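Local coordinates for mandelate racemase/muconate lactonizing enzyme-like protein (Rubrobacter xylanophilus DSM 9941, PDB 3CYJ) that belongs to the mandelate racemase/muconate lactonizing enzyme group of the enolase superfamily, joins a capping domain to a barrel domain, and binds a sodium ion, at residues Ala124-His129 with Gly279-Asp284; Asp32-Ile37 with Phe319-Arg324. All coordinates share one frame; numbering follows the deposited sequence.

From the N terminus the chain first builds the antiparallel sheet of the capping domain, and strand 33-43 of that sheet supplies the first half of contact 2. Helices follow, and after helix 121-124 the connection 124-129 leads to barrel strand 132-137. The chain then runs round the barrel to the pair of helices at 279-284, which closes contact 1 on that connection. Beyond it, strand 313-319 passes into helix 320-329, and 319-324 returns to strand 33-43. Contact 1 is therefore nested within the loop closed by contact 2. Their centres lie about 25 Å apart. Contact 2 ties the capping sheet to the barrel, and contact 1 ties the connection entering the barrel to two of its later helices.

Contact 1 (Ala124-His129 with Gly279-Asp284)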
loop_
_atom_site.group_PDB
_atom_site.type_symbol
_atom_site.label_atom_id
_atom_site.label_comp_id
_atom_site.label_asym_id
_atom_site.label_seq_id
_atom_site.Cartn_x
_atom_site.Cartn_y
_atom_site.Cartn_z
ATOM N N ALA A 124 -32.787 -1.765 -29.466
ATOM C CA ALA A 124 -32.831 -3.115 -28.884
ATOM C C ALA A 124 -31.917 -3.259 -27.633
ATOM O O ALA A 124 -32.020 -4.217 -26.858
ATOM C CB ALA A 124 -32.481 -4.180 -29.943
ATOM N N LEU A 125 -31.009 -2.308 -27.448
ATOM C CA LEU A 125 -30.133 -2.297 -26.286
ATOM C C LEU A 125 -30.683 -1.312 -25.248
ATOM O O LEU A 125 -31.528 -0.470 -25.594
ATOM C CB LEU A 125 -28.767 -1.830 -26.755
ATOM C CG LEU A 125 -28.052 -2.796 -27.725
ATOM C CD1 LEU A 125 -26.886 -2.130 -28.384
ATOM C CD2 LEU A 125 -27.642 -4.055 -26.946
ATOM N N PRO A 126 -30.198 -1.393 -23.984
ATOM C CA PRO A 126 -30.538 -0.380 -22.989
ATOM C C PRO A 126 -30.072 0.961 -23.530
ATOM O O PRO A 126 -28.929 1.095 -23.931
ATOM C CB PRO A 126 -29.674 -0.773 -21.787
ATOM C CG PRO A 126 -29.566 -2.253 -21.908
ATOM C CD PRO A 126 -29.348 -2.453 -23.407
ATOM N N ARG A 127 -30.930 1.954 -23.597
ATOM C CA ARG A 127 -30.518 3.130 -24.316
ATOM C C ARG A 127 -30.506 4.366 -23.416
ATOM O O ARG A 127 -31.523 4.729 -22.819
ATOM C CB ARG A 127 -31.400 3.307 -25.568
ATOM C CG ARG A 127 -30.957 4.459 -26.472
ATOM C CD ARG A 127 -31.639 4.426 -27.830
ATOM N NE ARG A 127 -31.005 5.411 -28.697
ATOM C CZ ARG A 127 -31.355 5.617 -29.971
ATOM N NH1 ARG A 127 -32.369 4.915 -30.483
ATOM N NH2 ARG A 127 -30.719 6.535 -30.713
ATOM N N PHE A 128 -29.339 5.012 -23.355
ATOM C CA PHE A 128 -29.116 6.239 -22.588
ATOM C C PHE A 128 -29.096 7.438 -23.517
ATOM O O PHE A 128 -29.484 8.519 -23.092
ATOM C CB PHE A 128 -27.743 6.217 -21.865
ATOM C CG PHE A 128 -27.694 5.336 -20.619
ATOM C CD1 PHE A 128 -28.141 5.811 -19.375
ATOM C CD2 PHE A 128 -27.197 4.064 -20.695
ATOM C CE1 PHE A 128 -28.097 5.008 -18.237
ATOM C CE2 PHE A 128 -27.137 3.222 -19.557
ATOM C CZ PHE A 128 -27.589 3.695 -18.332
ATOM N N HIS A 129 -28.603 7.285 -24.748
ATOM C CA HIS A 129 -28.361 8.423 -25.622
ATOM C C HIS A 129 -29.106 8.316 -26.943
ATOM O O HIS A 129 -29.183 7.202 -27.551
ATOM C CB HIS A 129 -26.866 8.599 -25.948
ATOM C CG HIS A 129 -25.954 8.471 -24.758
ATOM N ND1 HIS A 129 -25.975 9.360 -23.693
ATOM C CD2 HIS A 129 -25.017 7.537 -24.457
ATOM C CE1 HIS A 129 -25.077 8.982 -22.802
ATOM N NE2 HIS A 129 -24.494 7.870 -23.235
ATOM N N GLY A 279 -19.754 -7.565 -24.744
ATOM C CA GLY A 279 -18.591 -7.100 -24.006
ATOM C C GLY A 279 -18.731 -5.631 -23.609
ATOM O O GLY A 279 -18.486 -5.250 -22.435
ATOM N N LEU A 280 -19.141 -4.803 -24.570
ATOM C CA LEU A 280 -19.242 -3.378 -24.341
ATOM C C LEU A 280 -20.189 -2.990 -23.217
ATOM O O LEU A 280 -19.965 -1.998 -22.553
ATOM C CB LEU A 280 -19.578 -2.627 -25.633
ATOM C CG LEU A 280 -19.297 -1.116 -25.583
ATOM C CD1 LEU A 280 -17.839 -0.818 -25.454
ATOM C CD2 LEU A 280 -19.804 -0.381 -26.832
ATOM N N LEU A 281 -21.233 -3.779 -22.996
ATOM C CA LEU A 281 -22.288 -3.499 -22.015
ATOM C C LEU A 281 -21.754 -3.518 -20.592
ATOM O O LEU A 281 -22.354 -2.967 -19.652
ATOM C CB LEU A 281 -23.426 -4.533 -22.157
ATOM C CG LEU A 281 -24.357 -4.244 -23.340
ATOM C CD1 LEU A 281 -25.274 -5.423 -23.692
ATOM C CD2 LEU A 281 -25.168 -2.980 -23.048
ATOM N N ARG A 282 -20.610 -4.160 -20.427
ATOM C CA ARG A 282 -20.008 -4.280 -19.116
ATOM C C ARG A 282 -19.142 -3.081 -18.779
ATOM O O ARG A 282 -18.732 -2.911 -17.642
ATOM C CB ARG A 282 -19.162 -5.522 -19.080
ATOM C CG ARG A 282 -20.008 -6.682 -18.728
ATOM C CD ARG A 282 -20.546 -7.462 -19.956
ATOM N NE ARG A 282 -21.053 -8.736 -19.468
ATOM C CZ ARG A 282 -20.266 -9.752 -19.133
ATOM N NH1 ARG A 282 -20.804 -10.847 -18.653
ATOM N NH2 ARG A 282 -18.939 -9.669 -19.269
ATOM N N VAL A 283 -18.917 -2.220 -19.756
ATOM C CA VAL A 283 -17.918 -1.193 -19.642
ATOM C C VAL A 283 -18.364 -0.044 -18.765
ATOM O O VAL A 283 -17.558 0.491 -17.989
ATOM C CB VAL A 283 -17.476 -0.722 -21.053
ATOM C CG1 VAL A 283 -17.264 0.767 -21.081
ATOM C CG2 VAL A 283 -16.255 -1.503 -21.486
ATOM N N ASP A 284 -19.646 0.301 -18.853
ATOM C CA ASP A 284 -20.257 1.270 -17.912
ATOM C C ASP A 284 -19.995 0.954 -16.443
ATOM O O ASP A 284 -19.609 1.825 -15.662
ATOM C CB ASP A 284 -21.766 1.276 -18.093
ATOM C CG ASP A 284 -22.274 2.538 -18.733
ATOM O OD1 ASP A 284 -21.507 3.509 -18.783
ATOM O OD2 ASP A 284 -23.466 2.549 -19.144
#
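The irregular chain of Ala124-His129 passes beside a bend between two helices, Pro126 and Leu281 being the residues of closest backbone approach with CA atoms 8.9 Å apart. This is the connection that enters the enolase-superfamily barrel: it leaves helix 121-124 and leads to barrel strand 132-137. Leu125 is the first residue to leave helical geometry, and Pro126, with no N-H to offer, suits the extended chain that follows. Across from it a type I turn from Leu280 to Val283 joins helix 276-280 to helix 283-290, with Val283 N bonded to Leu280 O at 3.0 Å.

Leu281, at the second position of that turn, directs its forked end to two neighbours. Its CD1 meets Leu125 CD2 at 4.3 Å, while its CD2 lies 4.2 Å from Pro126 CD, so each methyl has its own apolar partner. Pro126 and Leu281 also pack on Leu281 and Pro126 of the second subunit, which sets this contact at a subunit interface.

On the connection itself Arg127 NE donates to His129 O at 2.8 Å, almost straight at 169° and close to the guanidinium plane; the arginine also forms a salt bridge with Asp123. The Phe128 side chain turns instead to the helices, CG lying anti to its carbonyl carbon (chi1 -76°). Asp284 OD2 accepts a hydrogen bond from Glu311 N, and OD1 is hydrogen-bonded with Ser312 OG, which fixes the carboxylate. That carboxylate stands perpendicular to the Phe128 ring, Asp284 OD2 lying 3.8 Å from Phe128 CE2.

Contact 2 (Asp32-Ile37 with Phe319-Arg324); sequences DSTTMI and FHDHAR
Asp321 OD2 accepts a hydrogen bond from Trp31 NE1, at the end of strand 29-31, and also comes within 4.1 Å of Thr34 OG1, too far for a bond. The nearer approach of the threonine is to the aliphatic part of the aspartate, OG1 lying 3.9 Å from Asp321 CB as the two side chains pass at a slant. Asp321 OD1 also lies close to Glu24 OE1, and the aspartate side chain is about 6 Å from a bound glycerol.

Thr34 divides its two branches between two residues of the helix. With OG1 beside the backbone N (chi1 -56°), the methyl CG2 lies anti to that nitrogen and extends to His322, where it comes 4.3 Å from CD2 at an oblique approach to the ring. A beta-branched residue suits this strand position, presenting a hydroxyl to one neighbour and a methyl to the next.

His322 is held through ND1 by a hydrogen bond with Ala299 N, and its ring stacks with Tyr53 of the adjoining strand. Phe319, at the N-cap position of helix 320-329, lays CD2 over the centre of the imidazole, 3.5 Å above its plane. The first helical turn is closed by Ala323 N bonding to Phe319 O at 2.8 Å.

Strand 33-43 belongs to the antiparallel sheet of the capping domain, whereas Phe319 ends a barrel strand and leads into the helix. Such apposition of an N-terminal capping domain and a C-terminal barrel is the two-domain architecture of the enolase superfamily.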
loop_
_atom_site.group_PDB
_atom_site.type_symbol
_atom_site.label_atom_id
_atom_site.label_comp_id
_atom_site.label_asym_id
_atom_site.label_seq_id
_atom_site.Cartn_x
_atom_site.Cartn_y
_atom_site.Cartn_z
ATOM N N ASP A 32 -0.775 0.136 -45.254
ATOM C CA ASP A 32 -1.272 0.739 -46.480
ATOM C C ASP A 32 -2.542 0.038 -46.929
ATOM O O ASP A 32 -2.929 0.091 -48.096
ATOM C CB ASP A 32 -0.176 0.782 -47.592
ATOM C CG ASP A 32 0.167 -0.632 -48.165
ATOM O OD1 ASP A 32 -0.391 -1.661 -47.688
ATOM O OD2 ASP A 32 1.003 -0.709 -49.121
ATOM N N SER A 33 -3.212 -0.603 -45.978
ATOM C CA SER A 33 -4.515 -1.244 -46.239
ATOM C C SER A 33 -5.221 -1.693 -44.962
ATOM O O SER A 33 -4.624 -1.737 -43.904
ATOM C CB SER A 33 -4.372 -2.459 -47.173
ATOM O OG SER A 33 -3.758 -3.533 -46.517
ATOM N N THR A 34 -6.483 -2.060 -45.099
ATOM C CA THR A 34 -7.326 -2.510 -43.981
ATOM C C THR A 34 -8.048 -3.777 -44.360
ATOM O O THR A 34 -8.591 -3.861 -45.446
ATOM C CB THR A 34 -8.460 -1.480 -43.680
ATOM O OG1 THR A 34 -7.886 -0.198 -43.434
ATOM C CG2 THR A 34 -9.321 -1.912 -42.469
ATOM N N THR A 35 -8.101 -4.738 -43.445
ATOM C CA THR A 35 -8.879 -5.931 -43.661
ATOM C C THR A 35 -10.082 -5.980 -42.698
ATOM O O THR A 35 -9.908 -5.947 -41.483
ATOM C CB THR A 35 -8.014 -7.182 -43.527
ATOM O OG1 THR A 35 -6.981 -7.141 -44.522
ATOM C CG2 THR A 35 -8.849 -8.395 -43.724
ATOM N N MET A 36 -11.290 -6.028 -43.270
ATOM C CA MET A 36 -12.493 -6.271 -42.548
ATOM C C MET A 36 -12.924 -7.725 -42.637
ATOM O O MET A 36 -13.004 -8.299 -43.721
ATOM C CB MET A 36 -13.613 -5.346 -43.049
ATOM C CG MET A 36 -14.911 -5.450 -42.244
ATOM S SD MET A 36 -16.382 -4.750 -43.140
ATOM C CE MET A 36 -16.043 -3.067 -42.927
ATOM N N ILE A 37 -13.226 -8.338 -41.498
ATOM C CA ILE A 37 -13.768 -9.674 -41.540
ATOM C C ILE A 37 -15.252 -9.551 -41.233
ATOM O O ILE A 37 -15.614 -8.908 -40.258
ATOM C CB ILE A 37 -13.035 -10.653 -40.573
ATOM C CG1 ILE A 37 -11.525 -10.707 -40.895
ATOM C CG2 ILE A 37 -13.668 -12.041 -40.637
ATOM C CD1 ILE A 37 -10.703 -9.566 -40.241
ATOM N N PHE A 319 -12.904 7.112 -37.001
ATOM C CA PHE A 319 -11.566 6.777 -37.506
ATOM C C PHE A 319 -11.518 6.768 -39.022
ATOM O O PHE A 319 -12.300 6.067 -39.674
ATOM C CB PHE A 319 -11.101 5.415 -36.962
ATOM C CG PHE A 319 -9.658 5.086 -37.326
ATOM C CD1 PHE A 319 -8.641 6.009 -37.070
ATOM C CD2 PHE A 319 -9.337 3.894 -37.907
ATOM C CE1 PHE A 319 -7.316 5.743 -37.376
ATOM C CE2 PHE A 319 -7.985 3.583 -38.221
ATOM C CZ PHE A 319 -6.981 4.519 -37.956
ATOM N N HIS A 320 -10.618 7.565 -39.582
ATOM C CA HIS A 320 -10.526 7.712 -41.043
ATOM C C HIS A 320 -10.570 6.387 -41.780
ATOM O O HIS A 320 -11.507 6.128 -42.525
ATOM C CB HIS A 320 -9.261 8.496 -41.446
ATOM C CG HIS A 320 -8.996 8.493 -42.924
ATOM N ND1 HIS A 320 -9.808 9.149 -43.838
ATOM C CD2 HIS A 320 -8.012 7.906 -43.652
ATOM C CE1 HIS A 320 -9.346 8.941 -45.060
ATOM N NE2 HIS A 320 -8.247 8.209 -44.971
ATOM N N ASP A 321 -9.582 5.512 -41.578
ATOM C CA ASP A 321 -9.556 4.228 -42.315
ATOM C C ASP A 321 -10.914 3.560 -42.351
ATOM O O ASP A 321 -11.341 3.025 -43.383
ATOM C CB ASP A 321 -8.569 3.244 -41.729
ATOM C CG ASP A 321 -7.126 3.733 -41.780
ATOM O OD1 ASP A 321 -6.879 4.906 -42.082
ATOM O OD2 ASP A 321 -6.197 2.943 -41.502
ATOM N N HIS A 322 -11.594 3.586 -41.202
ATOM C CA HIS A 322 -12.763 2.769 -40.997
ATOM C C HIS A 322 -13.991 3.397 -41.536
ATOM O O HIS A 322 -14.793 2.701 -42.181
ATOM C CB HIS A 322 -12.944 2.435 -39.519
ATOM C CG HIS A 322 -11.874 1.545 -38.998
ATOM N ND1 HIS A 322 -11.778 1.186 -37.671
ATOM C CD2 HIS A 322 -10.831 0.950 -39.637
ATOM C CE1 HIS A 322 -10.732 0.395 -37.513
ATOM N NE2 HIS A 322 -10.140 0.239 -38.692
ATOM N N ALA A 323 -14.193 4.672 -41.226
ATOM C CA ALA A 323 -15.250 5.450 -41.855
ATOM C C ALA A 323 -15.230 5.226 -43.390
ATOM O O ALA A 323 -16.230 4.836 -43.999
ATOM C CB ALA A 323 -15.083 6.926 -41.528
ATOM N N ARG A 324 -14.070 5.414 -43.989
ATOM C CA ARG A 324 -13.913 5.252 -45.441
ATOM C C ARG A 324 -14.243 3.833 -45.927
ATOM O O ARG A 324 -15.016 3.659 -46.845
ATOM C CB ARG A 324 -12.493 5.651 -45.844
ATOM C CG ARG A 324 -12.106 5.387 -47.300
ATOM C CD ARG A 324 -10.651 5.900 -47.529
ATOM N NE ARG A 324 -10.243 5.709 -48.912
ATOM C CZ ARG A 324 -9.657 4.614 -49.377
ATOM N NH1 ARG A 324 -9.353 3.611 -48.558
ATOM N NH2 ARG A 324 -9.373 4.529 -50.673
#